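Local coordinates for protein VIN1 (Oscarella pearsei, PDB 6BFI) that binds actin filaments and may play a role in cell-cell adhesion, as a sponge homolog of vinculin, at residues 66-69 with 70-73; 104-107 with 108-112; 414-417 with 418-422; 468-471 with 472-475. All blocks are in the same frame, centred on the assembly; numbering follows the deposited sequence.

Interaction 1 (66-69 with 70-73); sequences NDED and FKAE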
loop_
_atom_site.group_PDB
_atom_site.type_symbol
_atom_site.label_atom_id
_atom_site.label_comp_id
_atom_site.label_asym_id
_atom_site.label_seq_id
_atom_site.Cartn_x
_atom_site.Cartn_y
_atom_site.Cartn_z
ATOM N N ASN A 66 29.147 -19.885 -19.489
ATOM C CA ASN A 66 30.368 -19.247 -19.970
ATOM C C ASN A 66 30.825 -18.134 -19.033
ATOM O O ASN A 66 31.457 -17.169 -19.468
ATOM C CB ASN A 66 30.189 -18.707 -21.390
ATOM C CG ASN A 66 30.851 -19.588 -22.439
ATOM O OD1 ASN A 66 31.189 -20.742 -22.176
ATOM N ND2 ASN A 66 31.036 -19.043 -23.639
ATOM N N ASP A 67 30.511 -18.255 -17.746
ATOM C CA ASP A 67 31.024 -17.357 -16.719
ATOM C C ASP A 67 31.786 -18.183 -15.693
ATOM O O ASP A 67 31.253 -19.159 -15.155
ATOM C CB ASP A 67 29.897 -16.559 -16.052
ATOM C CG ASP A 67 28.784 -17.442 -15.526
ATOM O OD1 ASP A 67 28.570 -18.531 -16.099
ATOM O OD2 ASP A 67 28.123 -17.041 -14.544
ATOM N N GLU A 68 33.037 -17.796 -15.435
ATOM C CA GLU A 68 33.908 -18.597 -14.582
ATOM C C GLU A 68 33.555 -18.481 -13.106
ATOM O O GLU A 68 33.987 -19.324 -12.313
ATOM C CB GLU A 68 35.368 -18.195 -14.799
ATOM C CG GLU A 68 35.884 -18.479 -16.200
ATOM C CD GLU A 68 36.069 -19.959 -16.470
ATOM O OE1 GLU A 68 36.171 -20.736 -15.496
ATOM O OE2 GLU A 68 36.113 -20.348 -17.656
ATOM N N ASP A 69 32.789 -17.459 -12.716
ATOM C CA ASP A 69 32.382 -17.337 -11.320
ATOM C C ASP A 69 31.463 -18.482 -10.913
ATOM O O ASP A 69 31.622 -19.065 -9.834
ATOM C CB ASP A 69 31.700 -15.989 -11.095
ATOM C CG ASP A 69 32.521 -14.828 -11.619
ATOM O OD1 ASP A 69 33.753 -14.828 -11.410
ATOM O OD2 ASP A 69 31.938 -13.921 -12.250
ATOM N N PHE A 70 30.499 -18.819 -11.772
ATOM C CA PHE A 70 29.612 -19.947 -11.511
ATOM C C PHE A 70 30.395 -21.255 -11.449
ATOM O O PHE A 70 30.260 -22.035 -10.495
ATOM C CB PHE A 70 28.534 -19.991 -12.597
ATOM C CG PHE A 70 27.584 -21.144 -12.480
ATOM C CD1 PHE A 70 26.732 -21.253 -11.397
ATOM C CD2 PHE A 70 27.520 -22.102 -13.479
ATOM C CE1 PHE A 70 25.848 -22.310 -11.298
ATOM C CE2 PHE A 70 26.638 -23.160 -13.385
ATOM C CZ PHE A 70 25.800 -23.262 -12.293
ATOM N N LYS A 71 31.243 -21.496 -12.455
ATOM C CA LYS A 71 32.037 -22.720 -12.492
ATOM C C LYS A 71 32.987 -22.819 -11.306
ATOM O O LYS A 71 33.364 -23.926 -10.906
ATOM C CB LYS A 71 32.823 -22.792 -13.801
ATOM C CG LYS A 71 31.962 -22.735 -15.048
ATOM C CD LYS A 71 32.814 -22.541 -16.287
ATOM C CE LYS A 71 31.956 -22.472 -17.536
ATOM N NZ LYS A 71 32.763 -22.148 -18.745
ATOM N N ALA A 72 33.385 -21.681 -10.734
ATOM C CA ALA A 72 34.266 -21.700 -9.572
ATOM C C ALA A 72 33.501 -21.900 -8.270
ATOM O O ALA A 72 34.014 -22.547 -7.351
ATOM C CB ALA A 72 35.076 -20.404 -9.506
ATOM N N GLU A 73 32.282 -21.366 -8.173
ATOM C CA GLU A 73 31.497 -21.465 -6.949
ATOM C C GLU A 73 30.701 -22.758 -6.846
ATOM O O GLU A 73 30.211 -23.076 -5.757
ATOM C CB GLU A 73 30.540 -20.273 -6.841
ATOM C CG GLU A 73 31.228 -18.925 -6.696
ATOM C CD GLU A 73 30.270 -17.763 -6.867
ATOM O OE1 GLU A 73 29.059 -18.013 -7.048
ATOM O OE2 GLU A 73 30.727 -16.601 -6.825
#
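A local contact at the surface, at the start of helix 68-97, is made by Lys71 running back along Asp67 and Glu68. The evidence is a run of contacts along the lysine chain. With CG beside the backbone N (chi1 -58°) and everything beyond it extended, the chain runs back toward the helix start, so that Lys71 CG stands 3.6 Å from Asp67 O and Lys71 CD 3.9 Å from Glu68 OE1. At the end, Lys71 NZ lies 4.0 Å from Glu68 OE2, a long salt bridge, and makes a weak hydrogen bond to Ser65 O. Replacing Lys71 with an alanine would probably leave the Glu68 carboxylate without this positive mate and strip the aliphatic cover from Asp67 O. Asp67 occupies the N-cap position yet makes no capping bond. Its carboxylate lies beside Phe70 instead, Asp67 OD2 being 3.6 Å from Phe70 CB, a contact to CB and not to the ring, while Ser129 and Ser65 hydrogen-bond its oxygens. Ala72 N to Glu68 O and Glu73 N to Asp69 O, both 2.9 Å, begin the helical ladder. Phe70 packs on Cys125 and Ala126, and Glu73 salt-bridges Arg128, all of helix 102-145. A polar, solvent-facing side and one aromatic residue turned inward are the marks of an amphipathic helix starting along its neighbour in an alpha-helical bundle, as in the vinculin family.

Interaction 2 (104-107 with 108-112); sequences GKRK and LLDGA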
loop_
_atom_site.group_PDB
_atom_site.type_symbol
_atom_site.label_atom_id
_atom_site.label_comp_id
_atom_site.label_asym_id
_atom_site.label_seq_id
_atom_site.Cartn_x
_atom_site.Cartn_y
_atom_site.Cartn_z
ATOM N N GLY A 104 25.365 -40.510 16.136
ATOM C CA GLY A 104 24.145 -40.549 15.347
ATOM C C GLY A 104 23.332 -39.275 15.473
ATOM O O GLY A 104 22.858 -38.728 14.475
ATOM N N LYS A 105 23.170 -38.783 16.702
ATOM C CA LYS A 105 22.443 -37.536 16.924
ATOM C C LYS A 105 23.171 -36.356 16.291
ATOM O O LYS A 105 22.560 -35.536 15.588
ATOM C CB LYS A 105 22.253 -37.318 18.426
ATOM C CG LYS A 105 21.448 -36.087 18.803
ATOM C CD LYS A 105 21.320 -35.971 20.317
ATOM C CE LYS A 105 20.456 -34.786 20.718
ATOM N NZ LYS A 105 21.043 -33.497 20.265
ATOM N N ARG A 106 24.485 -36.265 16.520
ATOM C CA ARG A 106 25.264 -35.144 16.003
ATOM C C ARG A 106 25.215 -35.092 14.482
ATOM O O ARG A 106 24.931 -34.042 13.895
ATOM C CB ARG A 106 26.710 -35.237 16.489
ATOM C CG ARG A 106 27.570 -34.039 16.106
ATOM C CD ARG A 106 29.042 -34.260 16.438
ATOM N NE ARG A 106 29.685 -35.196 15.518
ATOM C CZ ARG A 106 30.224 -34.846 14.353
ATOM N NH1 ARG A 106 30.194 -33.579 13.959
ATOM N NH2 ARG A 106 30.791 -35.762 13.580
ATOM N N LYS A 107 25.492 -36.220 13.823
ATOM C CA LYS A 107 25.487 -36.230 12.363
ATOM C C LYS A 107 24.075 -36.109 11.808
ATOM O O LYS A 107 23.893 -35.610 10.690
ATOM C CB LYS A 107 26.165 -37.495 11.841
ATOM C CG LYS A 107 27.580 -37.685 12.365
ATOM C CD LYS A 107 28.270 -38.872 11.719
ATOM C CE LYS A 107 29.088 -38.435 10.519
ATOM N NZ LYS A 107 30.084 -37.395 10.901
ATOM N N LEU A 108 23.069 -36.550 12.568
ATOM C CA LEU A 108 21.686 -36.368 12.139
ATOM C C LEU A 108 21.328 -34.889 12.080
ATOM O O LEU A 108 20.771 -34.415 11.082
ATOM C CB LEU A 108 20.736 -37.113 13.077
ATOM C CG LEU A 108 19.253 -37.004 12.702
ATOM C CD1 LEU A 108 18.921 -37.915 11.532
ATOM C CD2 LEU A 108 18.356 -37.305 13.888
ATOM N N LEU A 109 21.646 -34.141 13.140
ATOM C CA LEU A 109 21.336 -32.713 13.143
ATOM C C LEU A 109 22.215 -31.950 12.158
ATOM O O LEU A 109 21.724 -31.091 11.412
ATOM C CB LEU A 109 21.491 -32.145 14.554
ATOM C CG LEU A 109 20.544 -32.699 15.624
ATOM C CD1 LEU A 109 20.837 -32.076 16.981
ATOM C CD2 LEU A 109 19.092 -32.476 15.229
ATOM N N ASP A 110 23.517 -32.256 12.136
ATOM C CA ASP A 110 24.445 -31.550 11.255
ATOM C C ASP A 110 24.086 -31.760 9.790
ATOM O O ASP A 110 23.918 -30.793 9.038
ATOM C CB ASP A 110 25.879 -32.004 11.526
ATOM C CG ASP A 110 26.597 -31.108 12.516
ATOM O OD1 ASP A 110 25.919 -30.492 13.365
ATOM O OD2 ASP A 110 27.840 -31.017 12.440
ATOM N N GLY A 111 23.975 -33.019 9.360
ATOM C CA GLY A 111 23.546 -33.281 7.996
ATOM C C GLY A 111 22.149 -32.768 7.718
ATOM O O GLY A 111 21.833 -32.389 6.585
ATOM N N ALA A 112 21.299 -32.740 8.747
ATOM C CA ALA A 112 19.947 -32.211 8.595
ATOM C C ALA A 112 19.971 -30.747 8.173
ATOM O O ALA A 112 19.335 -30.362 7.186
ATOM C CB ALA A 112 19.176 -32.386 9.902
#
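Leu109 lies one turn beyond Lys105 on helix 102-145, their side chains crossing at an angle, and its own can be traced atom by atom. Leu109 CB lies 3.7 Å from Lys105 O, the carbonyl that also accepts the Leu109 backbone N-H at 3.0 Å in a nearly straight bond (167°). Leu109 CG, set beside its own backbone N, keeps close to the same carbonyl, 3.5 Å from Lys105 O. Beyond it Leu109 CD1 ends 3.6 Å from Lys105 NZ. The lysine reaches that methyl because its chain is extended as far as CE and then bends at chi4 (-62°), which sets the ammonium beside the methyl, a van der Waals contact with no polar bond. The Lys719 side chain of helix 718-745 touches both residues.

A quarter turn round the helix, Arg106 bends at chi3 and brings NH1 to 3.8 Å from Asp110 OD2, a long salt bridge whose guanidinium and carboxylate planes stand 76° apart, so the two groups do not meet in a flat, two-bonded pairing. Beneath it Asp110 N bonds to Arg106 O at 2.9 Å. Lys107 makes a cation-pi contact with Phe87, while Leu108 packs on Ala91 and Leu95 of helix 68-97 and on His28 of helix 8-32. One charged i to i+4 pair on the outer side and a leucine set between neighbouring helices fit a long amphipathic helix in a vinculin-family bundle.

Interaction 3 (414-417 with 418-422); sequences TARL and ADTAE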
loop_
_atom_site.group_PDB
_atom_site.type_symbol
_atom_site.label_atom_id
_atom_site.label_comp_id
_atom_site.label_asym_id
_atom_site.label_seq_id
_atom_site.Cartn_x
_atom_site.Cartn_y
_atom_site.Cartn_z
ATOM N N THR A 414 -0.425 22.884 -9.317
ATOM C CA THR A 414 0.016 21.506 -9.111
ATOM C C THR A 414 0.653 21.314 -7.738
ATOM O O THR A 414 0.478 20.251 -7.121
ATOM C CB THR A 414 0.982 21.086 -10.222
ATOM O OG1 THR A 414 1.422 19.742 -9.994
ATOM C CG2 THR A 414 2.192 22.011 -10.282
ATOM N N ALA A 415 1.368 22.322 -7.233
ATOM C CA ALA A 415 1.867 22.241 -5.864
ATOM C C ALA A 415 0.719 22.077 -4.876
ATOM O O ALA A 415 0.816 21.296 -3.919
ATOM C CB ALA A 415 2.696 23.480 -5.525
ATOM N N ARG A 416 -0.388 22.793 -5.102
ATOM C CA ARG A 416 -1.538 22.669 -4.213
ATOM C C ARG A 416 -2.169 21.286 -4.311
ATOM O O ARG A 416 -2.586 20.715 -3.293
ATOM C CB ARG A 416 -2.567 23.752 -4.532
ATOM C CG ARG A 416 -3.762 23.762 -3.600
ATOM C CD ARG A 416 -3.350 24.089 -2.174
ATOM N NE ARG A 416 -4.509 24.368 -1.335
ATOM C CZ ARG A 416 -4.444 24.897 -0.118
ATOM N NH1 ARG A 416 -3.269 25.207 0.412
ATOM N NH2 ARG A 416 -5.556 25.123 0.566
ATOM N N LEU A 417 -2.255 20.732 -5.525
ATOM C CA LEU A 417 -2.775 19.375 -5.678
ATOM C C LEU A 417 -1.946 18.379 -4.879
ATOM O O LEU A 417 -2.491 17.547 -4.142
ATOM C CB LEU A 417 -2.802 18.978 -7.154
ATOM C CG LEU A 417 -3.767 19.727 -8.069
ATOM C CD1 LEU A 417 -3.708 19.143 -9.474
ATOM C CD2 LEU A 417 -5.185 19.679 -7.513
ATOM N N ALA A 418 -0.617 18.454 -5.006
ATOM C CA ALA A 418 0.233 17.501 -4.296
ATOM C C ALA A 418 0.150 17.698 -2.785
ATOM O O ALA A 418 0.151 16.720 -2.026
ATOM C CB ALA A 418 1.677 17.623 -4.782
ATOM N N ASP A 419 0.073 18.953 -2.331
ATOM C CA ASP A 419 -0.077 19.213 -0.901
ATOM C C ASP A 419 -1.375 18.621 -0.368
ATOM O O ASP A 419 -1.389 17.992 0.696
ATOM C CB ASP A 419 -0.022 20.716 -0.627
ATOM C CG ASP A 419 1.392 21.262 -0.654
ATOM O OD1 ASP A 419 2.280 20.590 -1.218
ATOM O OD2 ASP A 419 1.614 22.365 -0.109
ATOM N N THR A 420 -2.475 18.809 -1.100
ATOM C CA THR A 420 -3.753 18.253 -0.667
ATOM C C THR A 420 -3.707 16.731 -0.634
ATOM O O THR A 420 -4.217 16.106 0.305
ATOM C CB THR A 420 -4.873 18.747 -1.581
ATOM O OG1 THR A 420 -5.089 20.145 -1.347
ATOM C CG2 THR A 420 -6.167 17.991 -1.312
ATOM N N ALA A 421 -3.088 16.114 -1.645
ATOM C CA ALA A 421 -2.902 14.666 -1.607
ATOM C C ALA A 421 -2.125 14.246 -0.365
ATOM O O ALA A 421 -2.450 13.234 0.268
ATOM C CB ALA A 421 -2.191 14.194 -2.875
ATOM N N GLU A 422 -1.107 15.026 0.015
ATOM C CA GLU A 422 -0.345 14.705 1.218
ATOM C C GLU A 422 -1.207 14.824 2.470
ATOM O O GLU A 422 -1.105 13.991 3.381
ATOM C CB GLU A 422 0.881 15.611 1.323
ATOM C CG GLU A 422 1.647 15.464 2.629
ATOM C CD GLU A 422 2.191 14.062 2.832
ATOM O OE1 GLU A 422 2.699 13.473 1.853
ATOM O OE2 GLU A 422 2.104 13.546 3.970
#
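Leu417 O accepts Ala421 N at 2.9 Å with an N-H...O angle of 167°, and Ala421 CB rests 3.6 Å from Leu417 O. One residue on, Ala418 N bonds to Thr414 O at 3.0 Å, and Ala418 CB lies 3.7 Å from Thr414 O. Leu417 and Ala418, consecutive residues in the second half of helix 399-427, bury the most surface here, followed by Arg416. The apolar groups then turn outward to neighbours: Leu417 meets Leu445, Trp479 and Met486, and Ala421 meets Met486 and Val490, on helices 432-449 and 466-493.

Arg416 behaves differently. Its CG is anti to the backbone N (chi1 -176°) and the chain leaves the helix on the Thr420 side, where Arg416 NE stands 4.3 Å from Thr420 OG1, too far for a direct bond. Asp375 OD2 links them, with a salt bridge to Arg416 NE and a hydrogen bond to Thr420 OG1; Arg371 NH2 also hydrogen-bonds that hydroxyl, close to the Arg416 guanidinium. The shared carboxylate probably offsets the positive charge gathered by the two arginines and fixes the Thr420 hydroxyl and Arg416 relative to each other.

Interaction 4 (468-471 with 472-475); sequences AKDY and LRTV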
loop_
_atom_site.group_PDB
_atom_site.type_symbol
_atom_site.label_atom_id
_atom_site.label_comp_id
_atom_site.label_asym_id
_atom_site.label_seq_id
_atom_site.Cartn_x
_atom_site.Cartn_y
_atom_site.Cartn_z
ATOM N N ALA A 468 8.103 20.664 -31.290
ATOM C CA ALA A 468 7.973 21.208 -29.943
ATOM C C ALA A 468 6.515 21.248 -29.510
ATOM O O ALA A 468 6.199 21.009 -28.338
ATOM C CB ALA A 468 8.592 22.604 -29.876
ATOM N N LYS A 469 5.611 21.542 -30.446
ATOM C CA LYS A 469 4.185 21.563 -30.136
ATOM C C LYS A 469 3.697 20.182 -29.714
ATOM O O LYS A 469 3.017 20.035 -28.689
ATOM C CB LYS A 469 3.407 22.064 -31.354
ATOM C CG LYS A 469 1.913 22.227 -31.147
ATOM C CD LYS A 469 1.259 22.689 -32.440
ATOM C CE LYS A 469 -0.139 23.236 -32.212
ATOM N NZ LYS A 469 -0.698 23.827 -33.463
ATOM N N ASP A 470 4.044 19.154 -30.493
ATOM C CA ASP A 470 3.607 17.799 -30.179
ATOM C C ASP A 470 4.224 17.310 -28.875
ATOM O O ASP A 470 3.574 16.597 -28.100
ATOM C CB ASP A 470 3.959 16.852 -31.326
ATOM C CG ASP A 470 3.532 17.391 -32.680
ATOM O OD1 ASP A 470 2.731 18.349 -32.715
ATOM O OD2 ASP A 470 3.998 16.857 -33.709
ATOM N N TYR A 471 5.478 17.688 -28.611
ATOM C CA TYR A 471 6.100 17.290 -27.354
ATOM C C TYR A 471 5.427 17.969 -26.168
ATOM O O TYR A 471 5.186 17.329 -25.135
ATOM C CB TYR A 471 7.596 17.599 -27.373
ATOM C CG TYR A 471 8.326 17.027 -26.179
ATOM C CD1 TYR A 471 8.532 15.660 -26.060
ATOM C CD2 TYR A 471 8.799 17.852 -25.168
ATOM C CE1 TYR A 471 9.192 15.129 -24.969
ATOM C CE2 TYR A 471 9.461 17.333 -24.074
ATOM C CZ TYR A 471 9.653 15.969 -23.977
ATOM O OH TYR A 471 10.310 15.441 -22.888
ATOM N N LEU A 472 5.112 19.262 -26.298
ATOM C CA LEU A 472 4.384 19.955 -25.240
ATOM C C LEU A 472 3.034 19.301 -24.986
ATOM O O LEU A 472 2.620 19.145 -23.830
ATOM C CB LEU A 472 4.203 21.430 -25.596
ATOM C CG LEU A 472 3.267 22.245 -24.695
ATOM C CD1 LEU A 472 3.740 22.226 -23.245
ATOM C CD2 LEU A 472 3.128 23.676 -25.196
ATOM N N ARG A 473 2.331 18.907 -26.052
ATOM C CA ARG A 473 1.053 18.226 -25.866
ATOM C C ARG A 473 1.241 16.888 -25.160
ATOM O O ARG A 473 0.444 16.520 -24.287
ATOM C CB ARG A 473 0.359 18.035 -27.213
ATOM C CG ARG A 473 -0.931 17.237 -27.139
ATOM C CD ARG A 473 -1.705 17.337 -28.440
ATOM N NE ARG A 473 -0.824 17.239 -29.601
ATOM C CZ ARG A 473 -1.238 17.311 -30.863
ATOM N NH1 ARG A 473 -2.525 17.479 -31.132
ATOM N NH2 ARG A 473 -0.363 17.212 -31.855
ATOM N N THR A 474 2.299 16.154 -25.511
ATOM C CA THR A 474 2.555 14.867 -24.872
ATOM C C THR A 474 2.818 15.036 -23.378
ATOM O O THR A 474 2.253 14.311 -22.547
ATOM C CB THR A 474 3.737 14.173 -25.549
ATOM O OG1 THR A 474 3.434 13.944 -26.930
ATOM C CG2 THR A 474 4.020 12.848 -24.873
ATOM N N VAL A 475 3.681 15.990 -23.019
ATOM C CA VAL A 475 3.951 16.256 -21.609
ATOM C C VAL A 475 2.675 16.684 -20.899
ATOM O O VAL A 475 2.421 16.294 -19.751
ATOM C CB VAL A 475 5.063 17.312 -21.466
ATOM C CG1 VAL A 475 5.293 17.647 -20.001
ATOM C CG2 VAL A 475 6.348 16.813 -22.105
#
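Asp470 O is gripped twice by Thr474: the hydroxyl OG1 donates to it at 2.9 Å and the backbone N at 2.9 Å, from opposite faces of the carbonyl plane. The hydroxyl gets there because OG1 sits beside the threonine's own backbone N (chi1 -61°), turning it back along the helix. Asp470 also uses its side chain, which runs alongside Arg473 in the same direction; Asp470 OD1 and Arg473 NH2 form a salt bridge of 3.4 Å whose hydrogen bond is weak, with the flat groups 43° apart. On the buried side, Val475 CG2 lies over one face of the Tyr471 ring, 4.0 Å from its centroid and 22° off the normal, a CH-pi contact shifted toward Tyr471 CE2, which is 3.7 Å from that methyl. With the ring cut back to an alanine at Tyr471, Val475 CG2 is likely to lose its aromatic partner and a gap to open against Ser207, Ser208 and Val211 of helix 185-215. Leu472 packs elsewhere, on Ala456 and Val459 of helix 452-460. Such a division, with a salt bridge at the surface and aromatic and aliphatic groups set between helices, is typical of an amphipathic helix, here helix 466-493, within an all-helical vinculin-family fold.

From the N terminus the four contacts come in series, none nesting in or crossing another, and none closes a long loop: each joins residues about one turn apart in continuous chain. Interactions 1 and 2 lie on successive helices, 68-97 and 102-145, their centres 31 Å apart; residues of each reach the other's helix, which binds this hairpin together, and interaction 2 also meets helices 8-32 and 718-745. Interactions 3 and 4 belong to helices 399-427 and 466-493, with nearest atoms about 10 Å apart; interaction 3 touches helix 466-493 further along, and interaction 4 meets helices 185-215, 452-460 and 381-390. The centres of interactions 2 and 3 lie 61 Å apart, on opposite sides of the chain's centre.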